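Local coordinates for protein NADH:ubiquinone oxidoreductase, Na translocating, F subunit (Porphyromonas gingivalis, PDB 2R6H) that is a subunit of a sodium-translocating oxidoreductase, represented by its region with FAD- and NAD-binding domains, and carries a bound flavin-adenine dinucleotide, at residues 172-185 with 202-216. Sequence-based numbering, arbitrary orientation.
Sequences RAQILHLFRTLKTG and YEEDFREIEREFPNF. With SO4 (sulfate ion), chain F.
The 172-181 part of helix 168-181 runs beside helix 203-212, CA atoms nearest where Phe-179 faces Ile-209, with segment axes 10.9 Å apart at closest approach and N-to-C directions 36° apart. At one end Arg-172, its chain extended with CG anti to the backbone N (chi1 166°), lays its guanidinium flat on the Tyr-202 ring, a cation-pi stack with CZ 3.9 Å from the ring centroid; Leu-176 CD1 covers the opposite guanidinium face. Held between these layers, Arg-172 grips a single oxygen of Asp-205 side-on: NH2 lies 2.9 Å from OD2, with NE bonding more loosely to the same atom, both close to the guanidinium plane. The Tyr-202 hydroxyl is hydrogen-bonded to Glu-26 and Asn-104.

Midway, Ile-175 CG2 meets the edge of the Phe-206 ring, and Leu-176 CD2 touches Ile-209 CD1. Phe-179 forms an aromatic cluster with Phe-213 and Phe-216: its edge meets the Phe-213 face (edge-to-face, planes at 54°), CD1 lying 3.6 Å from CG, its CZ abuts Phe-216 CB obliquely, and Ile-209 CG2 makes an off-centre CH-pi contact with its ring. Beyond the helices, Asn-215 ND2 donates to Thr-184 O (3.1 Å) from above the carbonyl plane, and also bonds Arg-186 O.

Both helices pack on the parallel, Rossmann-like sheet of the NAD-binding domain: Ile-175 and Phe-206 meet Tyr-190, Phe-179 meets Val-188, and Phe-216, opening strand 216-222, touches both strand 188-194 residues.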
# COMPACT_ATOMS: atom_id res chain seq x y z
N ARG A 172 -1.55 -1.74 -7.25
CA ARG A 172 -0.44 -1.71 -8.19
C ARG A 172 -0.22 -3.07 -8.85
O ARG A 172 0.07 -3.15 -10.04
CB ARG A 172 0.85 -1.25 -7.49
CG ARG A 172 2.11 -1.49 -8.30
CD ARG A 172 3.32 -0.87 -7.63
NE ARG A 172 4.49 -0.85 -8.50
CZ ARG A 172 5.43 -1.79 -8.51
NH1 ARG A 172 5.35 -2.82 -7.68
NH2 ARG A 172 6.46 -1.69 -9.34
N ALA A 173 -0.38 -4.13 -8.06
CA ALA A 173 -0.29 -5.49 -8.58
C ALA A 173 -1.38 -5.75 -9.61
O ALA A 173 -1.11 -6.32 -10.68
CB ALA A 173 -0.38 -6.49 -7.44
N GLN A 174 -2.60 -5.34 -9.30
CA GLN A 174 -3.72 -5.48 -10.23
C GLN A 174 -3.54 -4.60 -11.48
O GLN A 174 -3.69 -5.07 -12.61
CB GLN A 174 -5.05 -5.20 -9.55
CG GLN A 174 -5.52 -6.31 -8.62
CD GLN A 174 -6.89 -6.03 -8.02
OE1 GLN A 174 -7.51 -5.02 -8.33
NE2 GLN A 174 -7.37 -6.93 -7.17
N ILE A 175 -3.17 -3.33 -11.27
CA ILE A 175 -2.97 -2.41 -12.39
C ILE A 175 -1.82 -2.82 -13.28
O ILE A 175 -1.92 -2.76 -14.50
CB ILE A 175 -2.82 -0.96 -11.93
CG1 ILE A 175 -4.18 -0.44 -11.48
CG2 ILE A 175 -2.31 -0.10 -13.06
CD1 ILE A 175 -4.11 0.57 -10.38
N LEU A 176 -0.72 -3.26 -12.69
CA LEU A 176 0.39 -3.78 -13.47
C LEU A 176 -0.05 -5.02 -14.25
O LEU A 176 0.32 -5.21 -15.40
CB LEU A 176 1.59 -4.10 -12.58
CG LEU A 176 2.33 -2.82 -12.21
CD1 LEU A 176 3.42 -3.08 -11.21
CD2 LEU A 176 2.89 -2.19 -13.45
N HIS A 177 -0.87 -5.86 -13.64
CA HIS A 177 -1.28 -7.05 -14.33
C HIS A 177 -2.16 -6.66 -15.50
O HIS A 177 -1.98 -7.15 -16.62
CB HIS A 177 -2.03 -7.98 -13.40
CG HIS A 177 -2.58 -9.19 -14.08
ND1 HIS A 177 -1.83 -10.34 -14.26
CD2 HIS A 177 -3.78 -9.44 -14.65
CE1 HIS A 177 -2.56 -11.23 -14.90
NE2 HIS A 177 -3.75 -10.71 -15.15
N LEU A 178 -3.12 -5.78 -15.23
CA LEU A 178 -4.05 -5.31 -16.24
C LEU A 178 -3.38 -4.73 -17.48
O LEU A 178 -3.90 -4.88 -18.58
CB LEU A 178 -4.98 -4.26 -15.65
CG LEU A 178 -6.08 -4.78 -14.73
CD1 LEU A 178 -6.70 -3.61 -13.96
CD2 LEU A 178 -7.12 -5.52 -15.53
N PHE A 179 -2.24 -4.08 -17.31
CA PHE A 179 -1.63 -3.33 -18.41
C PHE A 179 -0.30 -3.88 -18.92
O PHE A 179 -0.00 -3.78 -20.11
CB PHE A 179 -1.51 -1.83 -18.07
CG PHE A 179 -2.83 -1.12 -18.08
CD1 PHE A 179 -3.50 -0.90 -19.27
CD2 PHE A 179 -3.40 -0.69 -16.90
CE1 PHE A 179 -4.73 -0.25 -19.28
CE2 PHE A 179 -4.62 -0.03 -16.91
CZ PHE A 179 -5.29 0.18 -18.10
N ARG A 180 0.52 -4.45 -18.04
CA ARG A 180 1.79 -5.01 -18.49
C ARG A 180 1.64 -6.42 -19.09
O ARG A 180 2.30 -6.74 -20.08
CB ARG A 180 2.85 -5.00 -17.38
CG ARG A 180 3.53 -3.65 -17.15
CD ARG A 180 5.03 -3.88 -16.93
NE ARG A 180 5.59 -3.08 -15.84
CZ ARG A 180 6.73 -3.37 -15.20
NH1 ARG A 180 7.43 -4.46 -15.54
NH2 ARG A 180 7.17 -2.59 -14.22
N THR A 181 0.76 -7.24 -18.52
CA THR A 181 0.56 -8.57 -19.08
C THR A 181 -0.72 -8.74 -19.89
O THR A 181 -0.67 -9.23 -21.02
CB THR A 181 0.75 -9.74 -18.06
OG1 THR A 181 -0.29 -9.72 -17.09
CG2 THR A 181 2.07 -9.62 -17.37
N LEU A 182 -1.86 -8.34 -19.36
CA LEU A 182 -3.08 -8.47 -20.14
C LEU A 182 -3.15 -7.48 -21.30
O LEU A 182 -3.69 -7.81 -22.35
CB LEU A 182 -4.33 -8.32 -19.27
CG LEU A 182 -4.56 -9.44 -18.26
CD1 LEU A 182 -5.85 -9.20 -17.46
CD2 LEU A 182 -4.58 -10.78 -18.99
N LYS A 183 -2.59 -6.28 -21.11
CA LYS A 183 -2.69 -5.22 -22.11
C LYS A 183 -4.15 -4.94 -22.40
O LYS A 183 -4.60 -5.02 -23.53
CB LYS A 183 -1.95 -5.60 -23.40
CG LYS A 183 -0.48 -5.93 -23.18
CD LYS A 183 0.30 -5.97 -24.48
CE LYS A 183 1.77 -6.31 -24.23
NZ LYS A 183 2.50 -6.60 -25.51
N THR A 184 -4.90 -4.60 -21.35
CA THR A 184 -6.35 -4.49 -21.42
C THR A 184 -6.85 -3.28 -22.17
O THR A 184 -6.14 -2.29 -22.36
CB THR A 184 -6.99 -4.43 -20.03
OG1 THR A 184 -8.41 -4.27 -20.18
CG2 THR A 184 -6.42 -3.26 -19.22
N GLY A 185 -8.10 -3.37 -22.59
CA GLY A 185 -8.73 -2.29 -23.32
C GLY A 185 -9.81 -1.66 -22.47
O GLY A 185 -10.53 -0.77 -22.92
N TYR A 202 6.05 5.18 -6.71
CA TYR A 202 5.63 4.42 -7.88
C TYR A 202 5.04 5.29 -8.98
O TYR A 202 4.43 4.76 -9.90
CB TYR A 202 4.63 3.31 -7.52
CG TYR A 202 5.21 2.19 -6.70
CD1 TYR A 202 6.51 1.74 -6.91
CD2 TYR A 202 4.44 1.56 -5.73
CE1 TYR A 202 7.03 0.71 -6.16
CE2 TYR A 202 4.95 0.53 -4.97
CZ TYR A 202 6.24 0.11 -5.20
OH TYR A 202 6.73 -0.93 -4.44
N GLU A 203 5.21 6.60 -8.89
CA GLU A 203 4.55 7.48 -9.85
C GLU A 203 4.97 7.22 -11.29
O GLU A 203 4.12 7.12 -12.17
CB GLU A 203 4.75 8.95 -9.52
CG GLU A 203 4.14 9.83 -10.61
CD GLU A 203 4.20 11.33 -10.32
OE1 GLU A 203 4.79 11.72 -9.29
OE2 GLU A 203 3.64 12.10 -11.14
N GLU A 204 6.26 7.11 -11.54
CA GLU A 204 6.70 6.97 -12.92
C GLU A 204 6.16 5.69 -13.56
O GLU A 204 5.74 5.70 -14.71
CB GLU A 204 8.22 7.10 -13.02
CG GLU A 204 8.80 6.90 -14.43
CD GLU A 204 8.38 7.97 -15.45
OE1 GLU A 204 7.78 8.99 -15.04
OE2 GLU A 204 8.67 7.76 -16.65
N ASP A 205 6.15 4.59 -12.80
CA ASP A 205 5.52 3.34 -13.23
C ASP A 205 4.21 3.62 -13.94
O ASP A 205 3.94 3.08 -15.02
CB ASP A 205 5.21 2.45 -12.02
CG ASP A 205 6.45 1.83 -11.40
OD1 ASP A 205 7.57 2.16 -11.85
OD2 ASP A 205 6.30 1.00 -10.47
N PHE A 206 3.39 4.46 -13.32
CA PHE A 206 2.07 4.80 -13.86
C PHE A 206 2.10 5.83 -15.00
O PHE A 206 1.34 5.70 -15.95
CB PHE A 206 1.13 5.26 -12.73
CG PHE A 206 0.95 4.25 -11.63
CD1 PHE A 206 0.24 3.08 -11.86
CD2 PHE A 206 1.49 4.47 -10.38
CE1 PHE A 206 0.08 2.14 -10.85
CE2 PHE A 206 1.33 3.53 -9.36
CZ PHE A 206 0.62 2.37 -9.60
N ARG A 207 2.98 6.83 -14.92
CA ARG A 207 3.14 7.77 -16.04
C ARG A 207 3.50 7.03 -17.32
O ARG A 207 3.04 7.39 -18.39
CB ARG A 207 4.21 8.83 -15.75
CG ARG A 207 3.85 9.80 -14.65
CD ARG A 207 2.38 10.19 -14.70
NE ARG A 207 2.02 10.96 -13.50
CZ ARG A 207 0.77 11.17 -13.09
NH1 ARG A 207 -0.26 10.66 -13.77
NH2 ARG A 207 0.54 11.88 -11.99
N GLU A 208 4.33 6.00 -17.19
CA GLU A 208 4.67 5.13 -18.31
C GLU A 208 3.42 4.50 -18.90
O GLU A 208 3.15 4.63 -20.10
CB GLU A 208 5.58 4.00 -17.84
CG GLU A 208 7.04 4.37 -17.71
CD GLU A 208 7.84 3.31 -16.95
OE1 GLU A 208 7.22 2.32 -16.48
OE2 GLU A 208 9.07 3.48 -16.81
N ILE A 209 2.67 3.81 -18.06
CA ILE A 209 1.46 3.16 -18.52
C ILE A 209 0.52 4.12 -19.22
O ILE A 209 0.06 3.83 -20.32
CB ILE A 209 0.73 2.47 -17.39
CG1 ILE A 209 1.59 1.34 -16.82
CG2 ILE A 209 -0.59 1.90 -17.87
CD1 ILE A 209 1.06 0.79 -15.53
N GLU A 210 0.23 5.26 -18.61
CA GLU A 210 -0.73 6.16 -19.24
C GLU A 210 -0.23 6.71 -20.58
O GLU A 210 -1.02 7.12 -21.43
CB GLU A 210 -1.20 7.26 -18.29
CG GLU A 210 -0.10 8.11 -17.71
CD GLU A 210 -0.63 9.27 -16.87
OE1 GLU A 210 -1.72 9.12 -16.24
OE2 GLU A 210 0.05 10.32 -16.83
N ARG A 211 1.09 6.71 -20.79
CA ARG A 211 1.66 7.09 -22.08
C ARG A 211 1.42 6.04 -23.18
O ARG A 211 1.38 6.37 -24.36
CB ARG A 211 3.16 7.38 -21.96
CG ARG A 211 3.48 8.83 -21.67
CD ARG A 211 4.93 9.17 -21.97
NE ARG A 211 5.87 8.32 -21.25
CZ ARG A 211 6.30 8.55 -20.01
NH1 ARG A 211 5.85 9.60 -19.32
NH2 ARG A 211 7.16 7.70 -19.45
N GLU A 212 1.26 4.78 -22.78
CA GLU A 212 1.04 3.69 -23.71
C GLU A 212 -0.44 3.37 -23.89
O GLU A 212 -0.85 2.85 -24.93
CB GLU A 212 1.75 2.45 -23.20
CG GLU A 212 1.78 1.32 -24.19
CD GLU A 212 3.17 1.11 -24.77
OE1 GLU A 212 4.14 1.23 -23.99
OE2 GLU A 212 3.27 0.81 -25.98
N PHE A 213 -1.24 3.64 -22.87
CA PHE A 213 -2.67 3.33 -22.92
C PHE A 213 -3.52 4.55 -22.63
O PHE A 213 -3.58 5.03 -21.50
CB PHE A 213 -3.02 2.25 -21.90
CG PHE A 213 -2.32 0.96 -22.11
CD1 PHE A 213 -2.92 -0.06 -22.82
CD2 PHE A 213 -1.05 0.76 -21.60
CE1 PHE A 213 -2.27 -1.26 -23.02
CE2 PHE A 213 -0.39 -0.44 -21.79
CZ PHE A 213 -1.00 -1.45 -22.50
N PRO A 214 -4.18 5.07 -23.66
CA PRO A 214 -5.15 6.15 -23.52
C PRO A 214 -6.21 5.82 -22.48
O PRO A 214 -6.79 6.73 -21.90
CB PRO A 214 -5.78 6.22 -24.91
CG PRO A 214 -4.72 5.74 -25.82
CD PRO A 214 -3.97 4.69 -25.07
N ASN A 215 -6.45 4.53 -22.24
CA ASN A 215 -7.55 4.10 -21.38
C ASN A 215 -7.21 4.05 -19.89
O ASN A 215 -8.03 3.64 -19.05
CB ASN A 215 -8.15 2.76 -21.86
CG ASN A 215 -7.09 1.73 -22.25
OD1 ASN A 215 -6.16 2.04 -23.00
ND2 ASN A 215 -7.24 0.50 -21.75
N PHE A 216 -6.01 4.49 -19.55
CA PHE A 216 -5.61 4.54 -18.15
C PHE A 216 -5.22 5.94 -17.71
O PHE A 216 -4.46 6.62 -18.39
CB PHE A 216 -4.47 3.57 -17.89
CG PHE A 216 -3.80 3.76 -16.57
CD1 PHE A 216 -4.37 3.25 -15.42
CD2 PHE A 216 -2.61 4.45 -16.47
CE1 PHE A 216 -3.77 3.41 -14.20
CE2 PHE A 216 -2.00 4.62 -15.26
CZ PHE A 216 -2.58 4.10 -14.12
S SO4 F . 9.08 6.74 -8.57
O1 SO4 F . 8.55 7.05 -7.25
O2 SO4 F . 8.03 6.92 -9.57
O3 SO4 F . 10.19 7.64 -8.89
O4 SO4 F . 9.55 5.36 -8.58